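Local coordinates for cycloalternan-forming enzyme (Listeria monocytogenes serovar 1/2a, PDB 5F7U), which is a glycoside hydrolase family 31 protein, built from a TIM-barrel domain flanked by beta-rich domains, with glycans bound at several sites, at residues A[505-510]-A[515-520]; A[425-430]-A[527-532]; A[152-157]-A[351-356]. The protein carries 1 engineered substitution. All coordinates share one frame; numbering follows the deposited sequence. Where two conformers were deposited one is given.

Contact 1 (A[505-510]-A[515-520]); sequences ILLDFT and VDWWTS
An edge-to-face aromatic pair, Phe509 against Trp518, and a leucine that touches both rings form a buried apolar cluster in the TIM-barrel domain, where the chain leaves strand 505-506 and doubles back into helix 512-520. The ring edge of Phe509 faces the five-membered ring of Trp518 with the planes at 77° and the centroids 5.5 Å apart; its CZ comes to 4.1 Å from Trp518 CD1. Leu507 lies over the same indole face, further along: its CB sits 4.0 Å from the centroid of the six-membered ring, a CH-pi contact, and its CG is 3.6 Å from Trp518 CE3. With CG anti to the backbone N (chi1 -170°), Leu507 and Trp518 point opposite ways as they pass, and the CD1 branch of Leu507 reaches the centre of one Phe509 face, 3.6 Å above the plane. Val515 completes the cluster through CG2, which lies 3.8 Å from Phe509 CD1 and 3.5 Å from the carbonyl Phe509 O. At the far end Leu507 CD2 touches the edge of Trp517. The turn itself is fixed by Asp508, whose OD1 accepts from Thr510 N, an Asx turn, and also from Thr510 OG1. Both indole N-H groups bond outward, Trp518 NE1 to Tyr570 OH and Trp517 NE1 to Gly422 O. Helix 555-577 backs Phe509 through Tyr566 and Ser569, while strand 460-461 meets Trp518 through Leu461.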
loop_
_atom_site.group_PDB
_atom_site.type_symbol
_atom_site.label_atom_id
_atom_site.label_comp_id
_atom_site.label_asym_id
_atom_site.label_seq_id
_atom_site.Cartn_x
_atom_site.Cartn_y
_atom_site.Cartn_z
ATOM N N ILE A 505 5.325 3.620 -30.228
ATOM C CA ILE A 505 4.601 2.389 -30.471
ATOM C C ILE A 505 4.701 1.491 -29.235
ATOM O O ILE A 505 5.797 1.087 -28.828
ATOM C CB ILE A 505 5.133 1.681 -31.747
ATOM C CG1 ILE A 505 5.005 2.613 -32.964
ATOM C CG2 ILE A 505 4.384 0.381 -32.002
ATOM C CD1 ILE A 505 5.727 2.121 -34.209
ATOM N N LEU A 506 3.561 1.184 -28.625
ATOM C CA LEU A 506 3.562 0.259 -27.488
ATOM C C LEU A 506 3.881 -1.169 -27.907
ATOM O O LEU A 506 3.420 -1.629 -28.948
ATOM C CB LEU A 506 2.205 0.246 -26.788
ATOM C CG LEU A 506 1.755 1.444 -25.975
ATOM C CD1 LEU A 506 0.484 1.019 -25.242
ATOM C CD2 LEU A 506 2.832 1.831 -24.955
ATOM N N LEU A 507 4.694 -1.851 -27.101
ATOM C CA LEU A 507 4.906 -3.283 -27.277
ATOM C C LEU A 507 3.661 -4.007 -26.780
ATOM O O LEU A 507 3.166 -3.728 -25.690
ATOM C CB LEU A 507 6.161 -3.742 -26.510
ATOM C CG LEU A 507 6.736 -5.154 -26.715
ATOM C CD1 LEU A 507 5.981 -6.249 -25.967
ATOM C CD2 LEU A 507 6.884 -5.490 -28.204
ATOM N N ASP A 508 3.135 -4.925 -27.585
ATOM C CA ASP A 508 1.980 -5.686 -27.145
ATOM C C ASP A 508 2.393 -6.800 -26.184
ATOM O O ASP A 508 2.783 -7.892 -26.621
ATOM C CB ASP A 508 1.221 -6.247 -28.353
ATOM C CG ASP A 508 -0.014 -7.060 -27.955
ATOM O OD1 ASP A 508 -0.290 -7.245 -26.733
ATOM O OD2 ASP A 508 -0.727 -7.507 -28.885
ATOM N N PHE A 509 2.295 -6.526 -24.878
ATOM C CA PHE A 509 2.687 -7.497 -23.849
ATOM C C PHE A 509 1.774 -8.715 -23.741
ATOM O O PHE A 509 2.089 -9.652 -23.011
ATOM C CB PHE A 509 2.962 -6.813 -22.492
ATOM C CG PHE A 509 4.246 -6.048 -22.488
ATOM C CD1 PHE A 509 5.457 -6.700 -22.230
ATOM C CD2 PHE A 509 4.266 -4.691 -22.819
ATOM C CE1 PHE A 509 6.663 -5.998 -22.267
ATOM C CE2 PHE A 509 5.465 -3.985 -22.850
ATOM C CZ PHE A 509 6.669 -4.651 -22.583
ATOM N N THR A 510 0.690 -8.736 -24.517
ATOM C CA THR A 510 -0.172 -9.934 -24.609
ATOM C C THR A 510 0.382 -10.958 -25.606
ATOM O O THR A 510 -0.089 -12.104 -25.665
ATOM C CB THR A 510 -1.661 -9.616 -24.957
ATOM O OG1 THR A 510 -1.825 -9.304 -26.347
ATOM C CG2 THR A 510 -2.227 -8.498 -24.094
ATOM N N VAL A 515 6.980 -10.129 -26.588
ATOM C CA VAL A 515 7.633 -10.040 -25.275
ATOM C C VAL A 515 9.016 -10.672 -25.336
ATOM O O VAL A 515 9.995 -10.074 -24.877
ATOM C CB VAL A 515 6.767 -10.700 -24.184
ATOM C CG1 VAL A 515 7.470 -10.684 -22.815
ATOM C CG2 VAL A 515 5.424 -9.972 -24.113
ATOM N N ASP A 516 9.094 -11.881 -25.908
ATOM C CA ASP A 516 10.381 -12.561 -26.069
ATOM C C ASP A 516 11.381 -11.706 -26.841
ATOM O O ASP A 516 12.539 -11.607 -26.434
ATOM C CB ASP A 516 10.207 -13.946 -26.725
ATOM C CG ASP A 516 9.543 -14.970 -25.781
ATOM O OD1 ASP A 516 9.553 -14.774 -24.532
ATOM O OD2 ASP A 516 9.001 -15.975 -26.289
ATOM N N TRP A 517 10.930 -11.065 -27.921
ATOM C CA TRP A 517 11.783 -10.165 -28.697
ATOM C C TRP A 517 12.228 -8.970 -27.867
ATOM O O TRP A 517 13.406 -8.703 -27.745
ATOM C CB TRP A 517 11.093 -9.679 -29.966
ATOM C CG TRP A 517 11.857 -8.592 -30.620
ATOM C CD1 TRP A 517 13.106 -8.695 -31.188
ATOM C CD2 TRP A 517 11.462 -7.219 -30.753
ATOM N NE1 TRP A 517 13.507 -7.467 -31.659
ATOM C CE2 TRP A 517 12.520 -6.544 -31.412
ATOM C CE3 TRP A 517 10.314 -6.488 -30.377
ATOM C CZ2 TRP A 517 12.466 -5.172 -31.721
ATOM C CZ3 TRP A 517 10.262 -5.111 -30.676
ATOM C CH2 TRP A 517 11.328 -4.477 -31.352
ATOM N N TRP A 518 11.269 -8.253 -27.305
ATOM C CA TRP A 518 11.562 -7.031 -26.536
ATOM C C TRP A 518 12.563 -7.319 -25.415
ATOM O O TRP A 518 13.573 -6.617 -25.285
ATOM C CB TRP A 518 10.267 -6.512 -25.948
ATOM C CG TRP A 518 10.329 -5.154 -25.335
ATOM C CD1 TRP A 518 10.503 -4.859 -24.004
ATOM C CD2 TRP A 518 10.125 -3.902 -26.004
ATOM N NE1 TRP A 518 10.443 -3.490 -23.809
ATOM C CE2 TRP A 518 10.210 -2.881 -25.017
ATOM C CE3 TRP A 518 9.873 -3.540 -27.347
ATOM C CZ2 TRP A 518 10.048 -1.514 -25.324
ATOM C CZ3 TRP A 518 9.715 -2.175 -27.658
ATOM C CH2 TRP A 518 9.803 -1.178 -26.637
ATOM N N THR A 519 12.294 -8.379 -24.643
ATOM C CA THR A 519 13.170 -8.778 -23.546
ATOM C C THR A 519 14.528 -9.284 -24.038
ATOM O O THR A 519 15.544 -9.003 -23.407
ATOM C CB THR A 519 12.509 -9.782 -22.596
ATOM O OG1 THR A 519 12.171 -10.976 -23.300
ATOM C CG2 THR A 519 11.247 -9.163 -21.913
ATOM N N SER A 520 14.560 -9.981 -25.184
ATOM C CA SER A 520 15.849 -10.455 -25.742
ATOM C C SER A 520 16.847 -9.301 -25.971
ATOM O O SER A 520 18.065 -9.487 -25.866
ATOM C CB SER A 520 15.670 -11.273 -27.035
ATOM O OG SER A 520 15.346 -10.453 -28.151
#

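Contact 2 (A[425-430]-A[527-532]); sequences FSYDDF and TEVGID
The phenol ring of Tyr427 is approached obliquely by Val529, whose CG2 branch lies 3.6 Å from Tyr427 CD1 and 3.8 Å from Tyr427 CE1, the two side chains nearly perpendicular to each other. The second flat group is the carboxylate of Glu528, which is met from above its plane: Tyr427 N donates to Glu528 OE2 at 2.8 Å, nearly straight at 163° but 41° out of the carboxylate plane. The same carboxylate lies against Tyr427 CB, 3.5 Å from OE2. Behind the contact, within 425-430, Phe430 packs on one face of the Phe425 ring. An extended chain beyond CG lets Glu528 span the gap to the short 3-10 segment 427-429 and take its first backbone N-H, that of Tyr427, directly. OE1 serves the next one indirectly: a water 2.7 Å away donates to it and accepts from Asp428 N, while a second water donates to OE2. These donors probably help to stabilise the negative charge of Glu528, although the nearby carboxylate of Asp428 may oppose it. Asp429 OD2 accepts from Ser426 N at 3.0 Å, tying the start of this turn to its end. On the other side the chain has just left helix 523-527, and Gly530 takes positive phi before the chain runs on toward barrel strand 534-536. Helix 439-448 packs beside both partners: Tyr427 OH accepts from Lys440 N and Val529 touches Val443, while Tyr524 of helix 523-527 also touches Val529.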
loop_
_atom_site.group_PDB
_atom_site.type_symbol
_atom_site.label_atom_id
_atom_site.label_comp_id
_atom_site.label_asym_id
_atom_site.label_seq_id
_atom_site.Cartn_x
_atom_site.Cartn_y
_atom_site.Cartn_z
ATOM N N PHE A 425 21.782 -7.467 -29.316
ATOM C CA PHE A 425 23.196 -7.214 -29.045
ATOM C C PHE A 425 23.703 -8.050 -27.868
ATOM O O PHE A 425 22.922 -8.452 -26.985
ATOM C CB PHE A 425 23.430 -5.730 -28.719
ATOM C CG PHE A 425 23.216 -4.803 -29.879
ATOM C CD1 PHE A 425 21.948 -4.280 -30.153
ATOM C CD2 PHE A 425 24.282 -4.440 -30.700
ATOM C CE1 PHE A 425 21.751 -3.428 -31.237
ATOM C CE2 PHE A 425 24.087 -3.582 -31.785
ATOM C CZ PHE A 425 22.819 -3.079 -32.053
ATOM N N SER A 426 25.008 -8.309 -27.876
ATOM C CA SER A 426 25.736 -8.817 -26.719
ATOM C C SER A 426 26.616 -7.661 -26.245
ATOM O O SER A 426 26.701 -6.627 -26.942
ATOM C CB SER A 426 26.589 -10.030 -27.113
ATOM O OG SER A 426 25.788 -11.062 -27.659
ATOM N N TYR A 427 27.254 -7.826 -25.072
ATOM C CA TYR A 427 28.151 -6.797 -24.511
ATOM C C TYR A 427 29.342 -6.441 -25.436
ATOM O O TYR A 427 29.693 -5.260 -25.574
ATOM C CB TYR A 427 28.692 -7.254 -23.161
ATOM C CG TYR A 427 29.355 -6.166 -22.336
ATOM C CD1 TYR A 427 28.585 -5.227 -21.649
ATOM C CD2 TYR A 427 30.756 -6.085 -22.227
ATOM C CE1 TYR A 427 29.181 -4.237 -20.877
ATOM C CE2 TYR A 427 31.361 -5.085 -21.464
ATOM C CZ TYR A 427 30.564 -4.178 -20.775
ATOM O OH TYR A 427 31.120 -3.170 -20.012
ATOM N N ASP A 428 29.922 -7.473 -26.055
ATOM C CA ASP A 428 31.070 -7.360 -26.969
ATOM C C ASP A 428 30.787 -6.578 -28.242
ATOM O O ASP A 428 31.726 -6.177 -28.933
ATOM C CB ASP A 428 31.584 -8.752 -27.364
ATOM C CG ASP A 428 32.242 -9.486 -26.213
ATOM O OD1 ASP A 428 32.466 -8.874 -25.143
ATOM O OD2 ASP A 428 32.530 -10.698 -26.372
ATOM N N ASP A 429 29.508 -6.392 -28.572
ATOM C CA ASP A 429 29.132 -5.616 -29.761
ATOM C C ASP A 429 29.404 -4.120 -29.588
ATOM O O ASP A 429 29.489 -3.387 -30.570
ATOM C CB ASP A 429 27.656 -5.848 -30.123
ATOM C CG ASP A 429 27.401 -7.219 -30.751
ATOM O OD1 ASP A 429 28.257 -7.733 -31.517
ATOM O OD2 ASP A 429 26.319 -7.785 -30.494
ATOM N N PHE A 430 29.528 -3.663 -28.341
ATOM C CA PHE A 430 29.619 -2.224 -28.064
ATOM C C PHE A 430 31.037 -1.766 -27.816
ATOM O O PHE A 430 31.853 -2.527 -27.292
ATOM C CB PHE A 430 28.755 -1.871 -26.864
ATOM C CG PHE A 430 27.309 -2.170 -27.060
ATOM C CD1 PHE A 430 26.514 -1.348 -27.875
ATOM C CD2 PHE A 430 26.725 -3.266 -26.423
ATOM C CE1 PHE A 430 25.159 -1.618 -28.045
ATOM C CE2 PHE A 430 25.369 -3.542 -26.592
ATOM C CZ PHE A 430 24.583 -2.708 -27.396
ATOM N N THR A 527 22.672 -10.721 -18.195
ATOM C CA THR A 527 23.624 -11.830 -18.246
ATOM C C THR A 527 25.082 -11.350 -18.146
ATOM O O THR A 527 25.905 -12.013 -17.503
ATOM C CB THR A 527 23.422 -12.696 -19.503
ATOM O OG1 THR A 527 23.554 -11.882 -20.662
ATOM C CG2 THR A 527 22.031 -13.319 -19.507
ATOM N N GLU A 528 25.389 -10.205 -18.769
ATOM C CA GLU A 528 26.774 -9.723 -18.884
ATOM C C GLU A 528 27.057 -8.455 -18.071
ATOM O O GLU A 528 28.092 -8.362 -17.405
ATOM C CB GLU A 528 27.132 -9.497 -20.357
ATOM C CG GLU A 528 26.901 -10.733 -21.220
ATOM C CD GLU A 528 27.252 -10.521 -22.665
ATOM O OE1 GLU A 528 28.359 -10.955 -23.044
ATOM O OE2 GLU A 528 26.432 -9.945 -23.425
ATOM N N VAL A 529 26.164 -7.471 -18.140
ATOM C CA VAL A 529 26.344 -6.238 -17.360
ATOM C C VAL A 529 26.047 -6.513 -15.880
ATOM O O VAL A 529 26.631 -5.875 -14.995
ATOM C CB VAL A 529 25.499 -5.055 -17.909
ATOM C CG1 VAL A 529 25.793 -3.776 -17.144
ATOM C CG2 VAL A 529 25.778 -4.832 -19.390
ATOM N N GLY A 530 25.162 -7.479 -15.624
ATOM C CA GLY A 530 24.866 -7.955 -14.269
ATOM C C GLY A 530 23.905 -7.128 -13.429
ATOM O O GLY A 530 24.013 -7.115 -12.197
ATOM N N ILE A 531 22.958 -6.451 -14.073
ATOM C CA ILE A 531 21.980 -5.655 -13.310
ATOM C C ILE A 531 21.028 -6.521 -12.467
ATOM O O ILE A 531 20.909 -7.747 -12.687
ATOM C CB ILE A 531 21.211 -4.647 -14.198
ATOM C CG1 ILE A 531 20.204 -5.364 -15.100
ATOM C CG2 ILE A 531 22.194 -3.754 -14.953
ATOM C CD1 ILE A 531 19.185 -4.448 -15.788
ATOM N N ASP A 532 20.325 -5.863 -11.548
ATOM C CA ASP A 532 19.503 -6.528 -10.553
ATOM C C ASP A 532 18.025 -6.216 -10.709
ATOM O O ASP A 532 17.247 -6.404 -9.778
ATOM C CB ASP A 532 20.011 -6.140 -9.159
ATOM C CG ASP A 532 21.474 -6.483 -8.986
ATOM O OD1 ASP A 532 21.759 -7.681 -8.889
ATOM O OD2 ASP A 532 22.332 -5.581 -9.027
HETATM O O HOH W 1 24.497 -11.610 -24.665
HETATM O O HOH W 2 29.486 -10.499 -25.498
#

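Contact 3 (A[152-157]-A[351-356]); sequences SFEDLD and TDITGK
Glu154 reaches Ile353 and Asp352 through two torsions: CG lies anti to the backbone N (chi1 -173°), and a bend at chi2 (-82°) folds the carboxylate over toward the helix end. The residue belongs to a classic beta bulge, in which Glu154 and Asp155 together face the start of the antiparallel partner strand 158-164, at a corner of the beta-rich, galactose mutarotase-like domain. Opposite is the last turn of helix 343-354, which comes shortly before the chain enters the TIM barrel. Glu154 uses its aliphatic part against Ile353, CG to CG1 at 4.0 Å, the side chains running obliquely to one another. Its OE2 meets the methylene CB of Asp352 at 3.7 Å. The two carboxylates are turned 31° from each other, with Glu154 OE2 and Asp352 OD2 4.4 Å apart, which brings two like charges near each other. A water between them probably eases this approach: it is placed to donate to Glu154 OE1 at 2.6 Å and to Asp352 OD2 at 2.8 Å, although further acceptors compete for its protons. A magnesium ion about 4 Å from the side chain of Asp352, too far for direct coordination, probably lowers the repulsion as well. The contact is small and lies at the surface. Ile353 also rests on Tyr300, Tyr336 and Ile338 of the neighbouring strands, and Tyr336 touches Glu154 too. Beyond the helix, Gly355 turns the chain with positive phi, and Lys356 folds back over the last turn. Its NZ makes a salt bridge to Asp352 OD1 at 2.9 Å, arriving from above the carboxylate plane, and donates equally closely to Thr351 OG1.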
loop_
_atom_site.group_PDB
_atom_site.type_symbol
_atom_site.label_atom_id
_atom_site.label_comp_id
_atom_site.label_asym_id
_atom_site.label_seq_id
_atom_site.Cartn_x
_atom_site.Cartn_y
_atom_site.Cartn_z
ATOM N N SER A 152 -21.623 -19.490 -6.588
ATOM C CA SER A 152 -20.667 -20.521 -6.235
ATOM C C SER A 152 -19.805 -20.023 -5.087
ATOM O O SER A 152 -19.768 -18.819 -4.794
ATOM C CB SER A 152 -19.798 -20.920 -7.443
ATOM O OG SER A 152 -19.079 -19.806 -7.958
ATOM N N PHE A 153 -19.102 -20.952 -4.448
ATOM C CA PHE A 153 -18.235 -20.607 -3.328
ATOM C C PHE A 153 -16.784 -20.792 -3.694
ATOM O O PHE A 153 -16.318 -21.901 -3.844
ATOM C CB PHE A 153 -18.632 -21.433 -2.089
ATOM C CG PHE A 153 -19.963 -21.032 -1.524
ATOM C CD1 PHE A 153 -20.074 -19.905 -0.703
ATOM C CD2 PHE A 153 -21.131 -21.734 -1.872
ATOM C CE1 PHE A 153 -21.319 -19.502 -0.201
ATOM C CE2 PHE A 153 -22.371 -21.332 -1.375
ATOM C CZ PHE A 153 -22.466 -20.215 -0.540
ATOM N N GLU A 154 -16.068 -19.685 -3.851
ATOM C CA GLU A 154 -14.613 -19.746 -4.016
ATOM C C GLU A 154 -13.986 -20.389 -2.767
ATOM O O GLU A 154 -13.032 -21.154 -2.863
ATOM C CB GLU A 154 -14.060 -18.339 -4.300
ATOM C CG GLU A 154 -12.573 -18.283 -4.655
ATOM C CD GLU A 154 -11.651 -18.310 -3.449
ATOM O OE1 GLU A 154 -12.086 -17.929 -2.341
ATOM O OE2 GLU A 154 -10.484 -18.726 -3.585
ATOM N N ASP A 155 -14.555 -20.076 -1.605
ATOM C CA ASP A 155 -14.335 -20.840 -0.380
ATOM C C ASP A 155 -15.599 -20.711 0.453
ATOM O O ASP A 155 -16.523 -19.992 0.072
ATOM C CB ASP A 155 -13.072 -20.345 0.379
ATOM C CG ASP A 155 -12.497 -21.386 1.358
ATOM O OD1 ASP A 155 -13.092 -22.484 1.594
ATOM O OD2 ASP A 155 -11.412 -21.111 1.932
ATOM N N LEU A 156 -15.666 -21.410 1.580
ATOM C CA LEU A 156 -16.892 -21.389 2.375
ATOM C C LEU A 156 -17.231 -19.985 2.903
ATOM O O LEU A 156 -18.369 -19.715 3.271
ATOM C CB LEU A 156 -16.834 -22.435 3.486
ATOM C CG LEU A 156 -16.633 -23.881 2.985
ATOM C CD1 LEU A 156 -16.675 -24.829 4.168
ATOM C CD2 LEU A 156 -17.682 -24.259 1.937
ATOM N N ASP A 157 -16.239 -19.092 2.885
ATOM C CA ASP A 157 -16.443 -17.694 3.306
ATOM C C ASP A 157 -16.368 -16.647 2.174
ATOM O O ASP A 157 -16.296 -15.458 2.457
ATOM C CB ASP A 157 -15.459 -17.322 4.442
ATOM C CG ASP A 157 -13.990 -17.494 4.061
ATOM O OD1 ASP A 157 -13.662 -17.745 2.883
ATOM O OD2 ASP A 157 -13.140 -17.395 4.971
ATOM N N THR A 351 -6.349 -12.204 -2.418
ATOM C CA THR A 351 -5.110 -12.646 -3.084
ATOM C C THR A 351 -5.176 -14.103 -3.555
ATOM O O THR A 351 -4.462 -14.486 -4.490
ATOM C CB THR A 351 -3.835 -12.392 -2.256
ATOM O OG1 THR A 351 -3.854 -13.210 -1.079
ATOM C CG2 THR A 351 -3.702 -10.906 -1.937
ATOM N N ASP A 352 -6.050 -14.903 -2.943
ATOM C CA ASP A 352 -6.317 -16.239 -3.477
ATOM C C ASP A 352 -6.880 -16.124 -4.892
ATOM O O ASP A 352 -6.595 -16.963 -5.764
ATOM C CB ASP A 352 -7.344 -16.989 -2.641
ATOM C CG ASP A 352 -6.803 -17.467 -1.324
ATOM O OD1 ASP A 352 -5.583 -17.690 -1.156
ATOM O OD2 ASP A 352 -7.633 -17.654 -0.426
ATOM N N ILE A 353 -7.678 -15.082 -5.112
ATOM C CA ILE A 353 -8.367 -14.902 -6.385
ATOM C C ILE A 353 -7.426 -14.266 -7.419
ATOM O O ILE A 353 -7.392 -14.708 -8.574
ATOM C CB ILE A 353 -9.671 -14.079 -6.228
ATOM C CG1 ILE A 353 -10.673 -14.809 -5.303
ATOM C CG2 ILE A 353 -10.303 -13.781 -7.595
ATOM C CD1 ILE A 353 -11.694 -13.870 -4.683
ATOM N N THR A 354 -6.675 -13.243 -7.015
ATOM C CA THR A 354 -5.970 -12.380 -7.974
ATOM C C THR A 354 -4.458 -12.526 -7.946
ATOM O O THR A 354 -3.766 -11.937 -8.792
ATOM C CB THR A 354 -6.298 -10.880 -7.770
ATOM O OG1 THR A 354 -5.822 -10.460 -6.481
ATOM C CG2 THR A 354 -7.810 -10.653 -7.865
ATOM N N GLY A 355 -3.941 -13.276 -6.972
ATOM C CA GLY A 355 -2.497 -13.546 -6.922
ATOM C C GLY A 355 -1.847 -13.070 -5.640
ATOM O O GLY A 355 -2.157 -11.995 -5.125
ATOM N N LYS A 356 -0.949 -13.899 -5.126
ATOM C CA LYS A 356 -0.171 -13.527 -3.955
ATOM C C LYS A 356 0.950 -12.587 -4.333
ATOM O O LYS A 356 1.482 -12.644 -5.446
ATOM C CB LYS A 356 0.446 -14.773 -3.303
ATOM C CG LYS A 356 -0.541 -15.867 -2.944
ATOM C CD LYS A 356 -1.396 -15.440 -1.774
ATOM C CE LYS A 356 -2.694 -16.244 -1.769
ATOM N NZ LYS A 356 -3.347 -16.005 -0.467
HETATM O O HOH W 3 -10.430 -17.736 -0.308
#

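Contact 3 closes first along the chain, joining the beta-rich domain before the barrel to helix 343-354. The other two follow within the TIM-barrel domain: contact 1 is nested inside the long span of chain, including barrel strand 452-457, that contact 2 closes, and segments 515-520 and 527-532 both lead to barrel strand 534-536. Their centres are 19 Å apart and their nearest atoms about 5 Å, so they are neighbours without touching. Contact 3 stands apart, its centre 31 Å from that of contact 1 and 42 Å from that of contact 2. Two contacts thus lie in chain between barrel strands 396-399 and 534-536, and the third lies where the chain approaches the barrel.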